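Local coordinates for WbbZ protein (Klebsiella pneumoniae subsp. pneumoniae NTUH-K2044, PDB 6X1L) that is of unknown function but probably transfers pyruvyl groups to a bacterial polysaccharide, at residues 37-42 / 148-152; 156-160 / 207-211; 27-31 / 71-76. One frame throughout, in Å; residues are numbered along the deposited sequence.

Contact 1: 37-42 / 148-152; sequences VIASAT and DDMAF
Residues 37-42 are one and a half turns inside helix 33-48, all with α-helical phi/psi and with A41 N bonded to V37 O (3.0 Å) and T42 N to I38 O (2.9 Å). The opposing 148-152 is extended through D149, then enters a 3-10 turn at M150 (selenomethionine). The backbones come nearest at I38 and A151, whose CA atoms are 5.1 Å apart. V37, chi1 t, sets CG1 3.9 Å from A151 CB. I38 (m, t) lays CG2 3.9 Å from M150 CB and brings CD1 to 3.8 Å from D149 OD1. That aspartate (chi1 t, chi2 86°) forms an Asx turn, A151 N donating to D149 OD2 at 2.9 Å; D149 OD1 makes a salt bridge to R125, and D149 OD2 is hydrogen-bonded to H229. Helix 33-48 is the crossover between parallel strands 23-27 and 53-55; the loop holding 148-152 leaves edge strand 144-146 of that sheet for the second, consistent with a GT-B-like fold. A41 points its CB at the turn, 3.2 Å from M150 O and 3.7 Å from A151 CA. T42, chi1 m, returns OG1 to I38 O (2.7 Å) and packs that oxygen 3.7 Å from M150 CG (m, m, m).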
ATOM      1  N   VAL A  37       5.419  -6.932   6.192  1.00 40.49           N
ATOM      2  CA  VAL A  37       6.850  -7.121   5.972  1.00 45.66           C
ATOM      3  C   VAL A  37       7.294  -8.490   6.476  1.00 41.78           C
ATOM      4  O   VAL A  37       8.098  -9.174   5.830  1.00 42.27           O
ATOM      5  CB  VAL A  37       7.647  -5.989   6.644  1.00 43.92           C
ATOM      6  CG1 VAL A  37       9.130  -6.181   6.414  1.00 41.81           C
ATOM      7  CG2 VAL A  37       7.182  -4.627   6.117  1.00 44.23           C
ATOM      8  N   ILE A  38       6.785  -8.911   7.638  1.00 44.63           N
ATOM      9  CA  ILE A  38       7.124 -10.238   8.156  1.00 43.77           C
ATOM     10  C   ILE A  38       6.669 -11.313   7.182  1.00 41.94           C
ATOM     11  O   ILE A  38       7.396 -12.275   6.910  1.00 47.86           O
ATOM     12  CB  ILE A  38       6.504 -10.450   9.551  1.00 38.65           C
ATOM     13  CG1 ILE A  38       6.991  -9.375  10.519  1.00 47.74           C
ATOM     14  CG2 ILE A  38       6.856 -11.844  10.091  1.00 42.72           C
ATOM     15  CD1 ILE A  38       6.468  -9.540  11.924  1.00 50.34           C
ATOM     16  N   ALA A  39       5.474 -11.145   6.609  1.00 44.87           N
ATOM     17  CA  ALA A  39       4.959 -12.147   5.684  1.00 42.19           C
ATOM     18  C   ALA A  39       5.774 -12.176   4.399  1.00 48.46           C
ATOM     19  O   ALA A  39       6.134 -13.254   3.911  1.00 45.66           O
ATOM     20  CB  ALA A  39       3.483 -11.888   5.396  1.00 40.45           C
ATOM     21  N   SER A  40       6.069 -10.999   3.832  1.00 53.48           N
ATOM     22  CA  SER A  40       6.917 -10.933   2.645  1.00 47.69           C
ATOM     23  C   SER A  40       8.214 -11.702   2.862  1.00 41.47           C
ATOM     24  O   SER A  40       8.595 -12.549   2.047  1.00 51.91           O
ATOM     25  CB  SER A  40       7.222  -9.473   2.292  1.00 44.80           C
ATOM     26  OG  SER A  40       6.033  -8.711   2.175  1.00 45.12           O
ATOM     27  N   ALA A  41       8.905 -11.410   3.965  1.00 43.36           N
ATOM     28  CA  ALA A  41      10.159 -12.094   4.274  1.00 48.25           C
ATOM     29  C   ALA A  41       9.955 -13.585   4.508  1.00 46.95           C
ATOM     30  O   ALA A  41      10.833 -14.391   4.180  1.00 45.17           O
ATOM     31  CB  ALA A  41      10.812 -11.455   5.497  1.00 44.18           C
ATOM     32  N   THR A  42       8.813 -13.974   5.075  1.00 49.97           N
ATOM     33  CA  THR A  42       8.535 -15.396   5.248  1.00 47.95           C
ATOM     34  C   THR A  42       8.328 -16.080   3.903  1.00 50.58           C
ATOM     35  O   THR A  42       8.780 -17.211   3.700  1.00 51.43           O
ATOM     36  CB  THR A  42       7.316 -15.587   6.148  1.00 55.06           C
ATOM     37  OG1 THR A  42       7.532 -14.908   7.391  1.00 49.94           O
ATOM     38  CG2 THR A  42       7.088 -17.064   6.432  1.00 64.79           C
ATOM     39  N   ASP A 148      16.626 -14.065  14.654  1.00 59.13           N
ATOM     40  CA  ASP A 148      16.168 -12.747  14.235  1.00 50.79           C
ATOM     41  C   ASP A 148      14.725 -12.786  13.747  1.00 49.21           C
ATOM     42  O   ASP A 148      14.248 -13.792  13.215  1.00 55.10           O
ATOM     43  CB  ASP A 148      17.068 -12.198  13.127  1.00 54.15           C
ATOM     44  CG  ASP A 148      18.421 -11.754  13.641  1.00 63.64           C
ATOM     45  OD1 ASP A 148      18.472 -11.108  14.709  1.00 63.96           O
ATOM     46  OD2 ASP A 148      19.436 -12.055  12.977  1.00 75.62           O
ATOM     47  N   ASP A 149      14.026 -11.666  13.942  1.00 57.03           N
ATOM     48  CA  ASP A 149      12.748 -11.439  13.277  1.00 56.39           C
ATOM     49  C   ASP A 149      12.862 -11.790  11.799  1.00 45.64           C
ATOM     50  O   ASP A 149      13.919 -11.625  11.182  1.00 49.32           O
ATOM     51  CB  ASP A 149      12.320  -9.978  13.448  1.00 55.05           C
ATOM     52  CG  ASP A 149      10.987  -9.665  12.772  1.00 59.30           C
ATOM     53  OD1 ASP A 149       9.925  -9.872  13.402  1.00 53.90           O
ATOM     54  OD2 ASP A 149      11.001  -9.206  11.610  1.00 59.78           O
HETATM   55  N   MSE A 150      11.773 -12.307  11.236  1.00 46.21           N
HETATM   56  CA  MSE A 150      11.774 -12.764   9.847  1.00 54.76           C
HETATM   57  C   MSE A 150      12.215 -11.676   8.862  1.00 56.64           C
HETATM   58  O   MSE A 150      12.862 -11.977   7.855  1.00 49.68           O
HETATM   59  CB  MSE A 150      10.388 -13.277   9.440  1.00 53.39           C
HETATM   60  CG  MSE A 150       9.946 -14.555  10.131  1.00 57.15           C
HETATM   61 SE   MSE A 150      11.186 -16.045   9.881  0.69 61.60          SE
HETATM   62  CE  MSE A 150      11.046 -16.274   7.952  1.00 61.52           C
ATOM     63  N   ALA A 151      11.886 -10.415   9.162  1.00 49.45           N
ATOM     64  CA  ALA A 151      12.167  -9.335   8.216  1.00 52.50           C
ATOM     65  C   ALA A 151      13.648  -9.221   7.883  1.00 55.91           C
ATOM     66  O   ALA A 151      13.994  -8.699   6.819  1.00 48.93           O
ATOM     67  CB  ALA A 151      11.652  -7.999   8.754  1.00 48.60           C
ATOM     68  N   PHE A 152      14.538  -9.713   8.746  1.00 48.16           N
ATOM     69  CA  PHE A 152      15.942  -9.709   8.358  1.00 49.64           C
ATOM     70  C   PHE A 152      16.226 -10.692   7.229  1.00 50.18           C
ATOM     71  O   PHE A 152      17.274 -10.582   6.583  1.00 61.07           O
ATOM     72  CB  PHE A 152      16.817  -9.980   9.586  1.00 54.89           C
ATOM     73  CG  PHE A 152      16.724  -8.895  10.626  1.00 52.80           C
ATOM     74  CD1 PHE A 152      17.506  -7.751  10.527  1.00 51.80           C
ATOM     75  CD2 PHE A 152      15.824  -8.995  11.673  1.00 48.93           C
ATOM     76  CE1 PHE A 152      17.408  -6.737  11.464  1.00 52.21           C
ATOM     77  CE2 PHE A 152      15.721  -7.987  12.619  1.00 49.25           C
ATOM     78  CZ  PHE A 152      16.514  -6.855  12.512  1.00 50.91           C
TER

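Contact 2: 156-160 / 207-211; sequences LNKYL and RNSTR
Segment 156-160 is a 3-10 turn over 156-158, closed by Y159 N to L156 O at 3.0 Å, after which Y159 (phi/psi -103/-15) leads into an extended L160. Segment 207-211 is regular α-helix within helix 203-218, R211 N bonding R207 O at 2.9 Å. The closest CA atoms, of Y159 and R211, are 5.2 Å apart. R211 (m, t, t, chi4 97°) turns its guanidinium edge to the carbonyl ending the turn: K158 O accepts from R211 NE (3.3 Å) and R211 NH2 (3.2 Å). One water reinforces the pair, donating to K158 O (2.7 Å) and accepting from R211 NE (2.9 Å). On the helix R211 NH1 reaches N208 OD1 at 2.8 Å. This fastens the loop linking the two sheets, between strands 144-146 and 167-172, to helix 203-218, whose N208, S209 and R211 also pack against the second subunit. Y159 (chi1 m, chi2 86°) lies along the helix, CD2 3.8 Å from R211 CG and 4.1 Å from T210 CG2. Its OH takes a weak bond from R207 NE, 3.2 Å at 128°. K158 (p, then t throughout) extends NZ over one face of the R207 guanidinium, 3.3 Å from NE, two donors that cannot bond each other. The crowded cations are offset by D44 and E47 of adjoining helix 33-48: D44 salt-bridges K158 NZ and R207 NH2 and hydrogen-bonds Y159 OH, and E47 salt-bridges R207 NH2.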
ATOM      1  N   LEU A 156      15.988  -8.132  -0.166  1.00 61.89           N
ATOM      2  CA  LEU A 156      15.748  -6.696  -0.276  1.00 61.56           C
ATOM      3  C   LEU A 156      15.805  -6.188  -1.713  1.00 67.34           C
ATOM      4  O   LEU A 156      15.064  -5.267  -2.069  1.00 66.15           O
ATOM      5  CB  LEU A 156      16.763  -5.947   0.589  1.00 63.73           C
ATOM      6  CG  LEU A 156      16.620  -4.432   0.731  1.00 68.43           C
ATOM      7  CD1 LEU A 156      15.287  -4.079   1.371  1.00 63.13           C
ATOM      8  CD2 LEU A 156      17.775  -3.873   1.547  1.00 67.90           C
ATOM      9  N   ASN A 157      16.660  -6.770  -2.554  1.00 68.31           N
ATOM     10  CA  ASN A 157      16.929  -6.157  -3.850  1.00 70.55           C
ATOM     11  C   ASN A 157      15.748  -6.234  -4.809  1.00 67.99           C
ATOM     12  O   ASN A 157      15.707  -5.466  -5.778  1.00 66.06           O
ATOM     13  CB  ASN A 157      18.164  -6.793  -4.484  1.00 81.89           C
ATOM     14  CG  ASN A 157      19.450  -6.321  -3.837  1.00 92.34           C
ATOM     15  OD1 ASN A 157      19.844  -6.815  -2.783  1.00 98.65           O
ATOM     16  ND2 ASN A 157      20.109  -5.353  -4.465  1.00 98.83           N
ATOM     17  N   LYS A 158      14.786  -7.122  -4.572  1.00 61.76           N
ATOM     18  CA  LYS A 158      13.619  -7.181  -5.440  1.00 63.93           C
ATOM     19  C   LYS A 158      12.508  -6.236  -4.999  1.00 66.88           C
ATOM     20  O   LYS A 158      11.482  -6.149  -5.681  1.00 63.23           O
ATOM     21  CB  LYS A 158      13.084  -8.613  -5.531  1.00 60.96           C
ATOM     22  CG  LYS A 158      12.449  -9.142  -4.270  1.00 69.43           C
ATOM     23  CD  LYS A 158      11.973 -10.568  -4.488  1.00 74.04           C
ATOM     24  CE  LYS A 158      11.349 -11.143  -3.232  1.00 76.76           C
ATOM     25  NZ  LYS A 158      10.892 -12.540  -3.449  1.00 81.54           N
ATOM     26  N   TYR A 159      12.695  -5.521  -3.890  1.00 49.15           N
ATOM     27  CA  TYR A 159      11.745  -4.525  -3.415  1.00 56.33           C
ATOM     28  C   TYR A 159      12.185  -3.094  -3.696  1.00 50.21           C
ATOM     29  O   TYR A 159      11.361  -2.180  -3.593  1.00 49.82           O
ATOM     30  CB  TYR A 159      11.523  -4.682  -1.905  1.00 48.16           C
ATOM     31  CG  TYR A 159      11.010  -6.037  -1.485  1.00 50.01           C
ATOM     32  CD1 TYR A 159      11.890  -7.094  -1.247  1.00 49.55           C
ATOM     33  CD2 TYR A 159       9.653  -6.262  -1.306  1.00 45.71           C
ATOM     34  CE1 TYR A 159      11.427  -8.334  -0.863  1.00 48.67           C
ATOM     35  CE2 TYR A 159       9.178  -7.506  -0.914  1.00 48.58           C
ATOM     36  CZ  TYR A 159      10.073  -8.537  -0.693  1.00 47.47           C
ATOM     37  OH  TYR A 159       9.612  -9.778  -0.310  1.00 45.60           O
ATOM     38  N   LEU A 160      13.453  -2.878  -4.037  1.00 48.86           N
ATOM     39  CA  LEU A 160      14.002  -1.533  -4.119  1.00 53.78           C
ATOM     40  C   LEU A 160      13.536  -0.824  -5.384  1.00 50.66           C
ATOM     41  O   LEU A 160      13.389  -1.437  -6.445  1.00 51.34           O
ATOM     42  CB  LEU A 160      15.531  -1.580  -4.084  1.00 58.39           C
ATOM     43  CG  LEU A 160      16.161  -2.249  -2.859  1.00 57.74           C
ATOM     44  CD1 LEU A 160      17.683  -2.266  -2.962  1.00 60.62           C
ATOM     45  CD2 LEU A 160      15.718  -1.567  -1.574  1.00 51.52           C
ATOM     46  N   ARG A 207       3.996  -8.413  -0.501  1.00 35.15           N
ATOM     47  CA  ARG A 207       5.232  -7.900  -1.085  1.00 37.38           C
ATOM     48  C   ARG A 207       5.047  -6.489  -1.643  1.00 42.75           C
ATOM     49  O   ARG A 207       5.945  -5.646  -1.525  1.00 41.61           O
ATOM     50  CB  ARG A 207       5.738  -8.851  -2.170  1.00 41.38           C
ATOM     51  CG  ARG A 207       6.383 -10.122  -1.590  1.00 41.06           C
ATOM     52  CD  ARG A 207       7.353 -10.736  -2.584  1.00 53.32           C
ATOM     53  NE  ARG A 207       7.992 -11.953  -2.080  1.00 51.79           N
ATOM     54  CZ  ARG A 207       7.558 -13.180  -2.344  1.00 49.04           C
ATOM     55  NH1 ARG A 207       6.482 -13.352  -3.099  1.00 42.37           N
ATOM     56  NH2 ARG A 207       8.200 -14.238  -1.861  1.00 52.62           N
ATOM     57  N   ASN A 208       3.887  -6.204  -2.237  1.00 36.69           N
ATOM     58  CA  ASN A 208       3.690  -4.874  -2.811  1.00 35.73           C
ATOM     59  C   ASN A 208       3.447  -3.826  -1.731  1.00 43.48           C
ATOM     60  O   ASN A 208       3.917  -2.689  -1.858  1.00 47.12           O
ATOM     61  CB  ASN A 208       2.555  -4.914  -3.829  1.00 39.81           C
ATOM     62  CG  ASN A 208       2.972  -5.584  -5.118  1.00 42.29           C
ATOM     63  OD1 ASN A 208       4.097  -5.406  -5.584  1.00 43.55           O
ATOM     64  ND2 ASN A 208       2.077  -6.367  -5.695  1.00 37.11           N
ATOM     65  N   SER A 209       2.747  -4.186  -0.651  1.00 45.67           N
ATOM     66  CA  SER A 209       2.675  -3.284   0.495  1.00 41.51           C
ATOM     67  C   SER A 209       4.061  -2.998   1.054  1.00 45.10           C
ATOM     68  O   SER A 209       4.358  -1.867   1.459  1.00 43.23           O
ATOM     69  CB  SER A 209       1.778  -3.871   1.582  1.00 49.43           C
ATOM     70  OG  SER A 209       1.871  -3.101   2.771  1.00 45.32           O
ATOM     71  N   THR A 210       4.928  -4.014   1.084  1.00 43.76           N
ATOM     72  CA  THR A 210       6.281  -3.805   1.584  1.00 39.50           C
ATOM     73  C   THR A 210       7.091  -2.934   0.629  1.00 39.69           C
ATOM     74  O   THR A 210       7.914  -2.119   1.066  1.00 38.70           O
ATOM     75  CB  THR A 210       6.960  -5.161   1.815  1.00 47.22           C
ATOM     76  OG1 THR A 210       6.172  -5.934   2.733  1.00 39.45           O
ATOM     77  CG2 THR A 210       8.343  -4.980   2.391  1.00 41.87           C
ATOM     78  N   ARG A 211       6.866  -3.084  -0.677  1.00 41.37           N
ATOM     79  CA  ARG A 211       7.488  -2.177  -1.638  1.00 44.99           C
ATOM     80  C   ARG A 211       7.090  -0.733  -1.365  1.00 42.03           C
ATOM     81  O   ARG A 211       7.940   0.167  -1.391  1.00 46.42           O
ATOM     82  CB  ARG A 211       7.114  -2.582  -3.064  1.00 45.58           C
ATOM     83  CG  ARG A 211       7.831  -3.835  -3.536  1.00 41.45           C
ATOM     84  CD  ARG A 211       7.588  -4.141  -5.011  1.00 42.28           C
ATOM     85  NE  ARG A 211       8.332  -5.333  -5.414  1.00 53.81           N
ATOM     86  CZ  ARG A 211       7.814  -6.557  -5.484  1.00 55.73           C
ATOM     87  NH1 ARG A 211       6.532  -6.759  -5.202  1.00 47.37           N
ATOM     88  NH2 ARG A 211       8.575  -7.581  -5.844  1.00 53.13           N
TER
HETATM   89  O   HOH W   1      10.387  -4.229  -7.215  1.00 49.37           O

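Contact 3: 27-31 / 71-76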
ATOM      1  N   LYS A  27      -0.350 -19.900   8.456  1.00 56.42           N
ATOM      2  CA  LYS A  27      -1.247 -18.786   8.742  1.00 57.72           C
ATOM      3  C   LYS A  27      -0.396 -17.546   8.977  1.00 57.85           C
ATOM      4  O   LYS A  27       0.334 -17.471   9.973  1.00 52.45           O
ATOM      5  CB  LYS A  27      -2.131 -19.066   9.953  1.00 58.47           C
ATOM      6  CG  LYS A  27      -3.109 -17.930  10.247  1.00 61.32           C
ATOM      7  CD  LYS A  27      -4.074 -17.735   9.084  1.00 67.37           C
ATOM      8  CE  LYS A  27      -4.885 -16.446   9.213  1.00 69.72           C
ATOM      9  NZ  LYS A  27      -4.058 -15.225   8.982  1.00 65.16           N
ATOM     10  N   ALA A  28      -0.487 -16.582   8.065  1.00 56.39           N
ATOM     11  CA  ALA A  28       0.215 -15.319   8.238  1.00 56.46           C
ATOM     12  C   ALA A  28      -0.379 -14.542   9.406  1.00 52.79           C
ATOM     13  O   ALA A  28      -1.594 -14.533   9.614  1.00 59.29           O
ATOM     14  CB  ALA A  28       0.136 -14.484   6.959  1.00 54.58           C
ATOM     15  N   ASN A  29       0.486 -13.891  10.163  1.00 53.21           N
ATOM     16  CA  ASN A  29       0.032 -13.042  11.256  1.00 55.38           C
ATOM     17  C   ASN A  29      -0.729 -11.843  10.697  1.00 63.21           C
ATOM     18  O   ASN A  29      -0.214 -11.155   9.810  1.00 58.84           O
ATOM     19  CB  ASN A  29       1.229 -12.568  12.076  1.00 59.99           C
ATOM     20  CG  ASN A  29       0.824 -11.824  13.333  1.00 67.03           C
ATOM     21  OD1 ASN A  29      -0.051 -12.269  14.073  1.00 72.00           O
ATOM     22  ND2 ASN A  29       1.460 -10.680  13.577  1.00 54.16           N
ATOM     23  N   PRO A  30      -1.947 -11.578  11.158  1.00 62.25           N
ATOM     24  CA  PRO A  30      -2.635 -10.343  10.768  1.00 66.46           C
ATOM     25  C   PRO A  30      -2.090  -9.141  11.523  1.00 61.61           C
ATOM     26  O   PRO A  30      -1.482  -9.260  12.589  1.00 57.47           O
ATOM     27  CB  PRO A  30      -4.098 -10.607  11.151  1.00 68.36           C
ATOM     28  CG  PRO A  30      -4.183 -12.084  11.417  1.00 69.05           C
ATOM     29  CD  PRO A  30      -2.830 -12.488  11.901  1.00 67.61           C
ATOM     30  N   GLY A  31      -2.304  -7.970  10.946  1.00 55.72           N
ATOM     31  CA  GLY A  31      -1.877  -6.741  11.579  1.00 47.93           C
ATOM     32  C   GLY A  31      -1.637  -5.659  10.546  1.00 52.19           C
ATOM     33  O   GLY A  31      -2.186  -5.699   9.450  1.00 55.73           O
ATOM     34  N   PHE A  71       2.588 -20.813  12.403  1.00 55.10           N
ATOM     35  CA  PHE A  71       1.961 -19.551  12.769  1.00 55.02           C
ATOM     36  C   PHE A  71       2.955 -18.422  12.524  1.00 55.78           C
ATOM     37  O   PHE A  71       4.039 -18.407  13.119  1.00 46.84           O
ATOM     38  CB  PHE A  71       1.492 -19.561  14.222  1.00 59.77           C
ATOM     39  CG  PHE A  71       0.687 -18.353  14.596  1.00 71.32           C
ATOM     40  CD1 PHE A  71      -0.564 -18.142  14.040  1.00 81.58           C
ATOM     41  CD2 PHE A  71       1.183 -17.424  15.492  1.00 76.03           C
ATOM     42  CE1 PHE A  71      -1.308 -17.027  14.374  1.00 90.67           C
ATOM     43  CE2 PHE A  71       0.444 -16.307  15.832  1.00 83.90           C
ATOM     44  CZ  PHE A  71      -0.802 -16.108  15.272  1.00 92.37           C
ATOM     45  N   GLY A  72       2.578 -17.480  11.658  1.00 53.04           N
ATOM     46  CA  GLY A  72       3.514 -16.456  11.231  1.00 49.70           C
ATOM     47  C   GLY A  72       4.025 -15.623  12.390  1.00 51.78           C
ATOM     48  O   GLY A  72       3.358 -15.457  13.411  1.00 61.53           O
ATOM     49  N   GLY A  73       5.234 -15.098  12.220  1.00 50.19           N
ATOM     50  CA  GLY A  73       5.862 -14.319  13.266  1.00 51.75           C
ATOM     51  C   GLY A  73       5.157 -12.999  13.505  1.00 55.34           C
ATOM     52  O   GLY A  73       4.300 -12.562  12.740  1.00 56.76           O
ATOM     53  N   GLY A  74       5.531 -12.355  14.598  1.00 54.08           N
ATOM     54  CA  GLY A  74       4.979 -11.062  14.934  1.00 53.15           C
ATOM     55  C   GLY A  74       4.956 -10.866  16.436  1.00 53.29           C
ATOM     56  O   GLY A  74       5.577 -11.609  17.191  1.00 52.34           O
ATOM     57  N   GLY A  75       4.216  -9.843  16.850  1.00 50.33           N
ATOM     58  CA  GLY A  75       4.099  -9.498  18.248  1.00 51.67           C
ATOM     59  C   GLY A  75       2.660  -9.393  18.699  1.00 51.56           C
ATOM     60  O   GLY A  75       2.314  -8.513  19.491  1.00 52.99           O
ATOM     61  N   ASN A  76       1.809 -10.295  18.205  1.00 48.31           N
ATOM     62  CA  ASN A  76       0.401 -10.254  18.578  1.00 57.94           C
ATOM     63  C   ASN A  76       0.132 -10.960  19.904  1.00 57.20           C
ATOM     64  O   ASN A  76      -0.835 -10.621  20.598  1.00 57.88           O
ATOM     65  CB  ASN A  76      -0.453 -10.869  17.468  1.00 56.40           C
ATOM     66  CG  ASN A  76      -1.927 -10.572  17.638  1.00 68.86           C
ATOM     67  OD1 ASN A  76      -2.652 -11.327  18.287  1.00 73.32           O
ATOM     68  ND2 ASN A  76      -2.382  -9.467  17.051  1.00 69.65           N
TER
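F71, the last residue of strand 67-71, pairs in parallel with K27, the last of strand 23-27; their CA atoms are 5.2 Å apart and both side chains lie on the same face of the sheet, K27 CB 4.5 Å from F71 CD1. Helix 84-92 covers that face, with F88 on K27 and I89 on F71. The K27 side chain then curls back, NZ giving a 2.6 Å bond to A28 O and salt bridges to D198 and D201. The parallel pairing is completed by a hydrogen bond, G72 N to K27 O, 2.8 Å at 155°. A CB on G72 would lie only 2.9 Å from N29 N, so the bare CA lets the chains stay this close. From here the two strands part into loops, and N29 fills the gap: its CB stands 3.1 Å from G73 O and 3.8 Å from G72 O. The run of four glycines sits at the C-terminal ends of the strands of a parallel α/β sheet, where such folds commonly form binding sites; a similar role here is plausible but not established. At G74's phi/psi of 150/-166 a CB would jam against the carbonyl O of G73, and it would also fall 2.3 Å from N29 ND2: two independent reasons for glycine. N29 ND2 also has a weak hydrogen bond to D35, whereas N29 OD1 is buried with no polar partner in the model, 4.1 Å from F71 CZ. Past G75, N76 brings CB to 3.7 Å from N29 OD1 while its own OD1 accepts from the backbone N of G85.

Overall arrangement
Helix 33-48 is common ground: the 37-42 side of contact 1 lies on it, the 27-31 segment of contact 3 leads into it, and contact 2 borrows D44 from it. Contacts 1 and 3 are buried, centred about 5 and 7 Å from the chain centre, and touch through I38 CD1 and G74 CA at 3.7 Å. Contact 2, about 16 Å from that centre, is partly buried beside the second subunit; S40 OG and T210 OG1, 2.8 Å apart in a probable hydrogen bond, join it to contact 1. Chemistry follows position: apolar packing in contact 1, backbone pairing and glycine-tight loops in contact 3, arginines and water in contact 2. Contacts 2 and 3 stay about 8 Å apart at their nearest atoms.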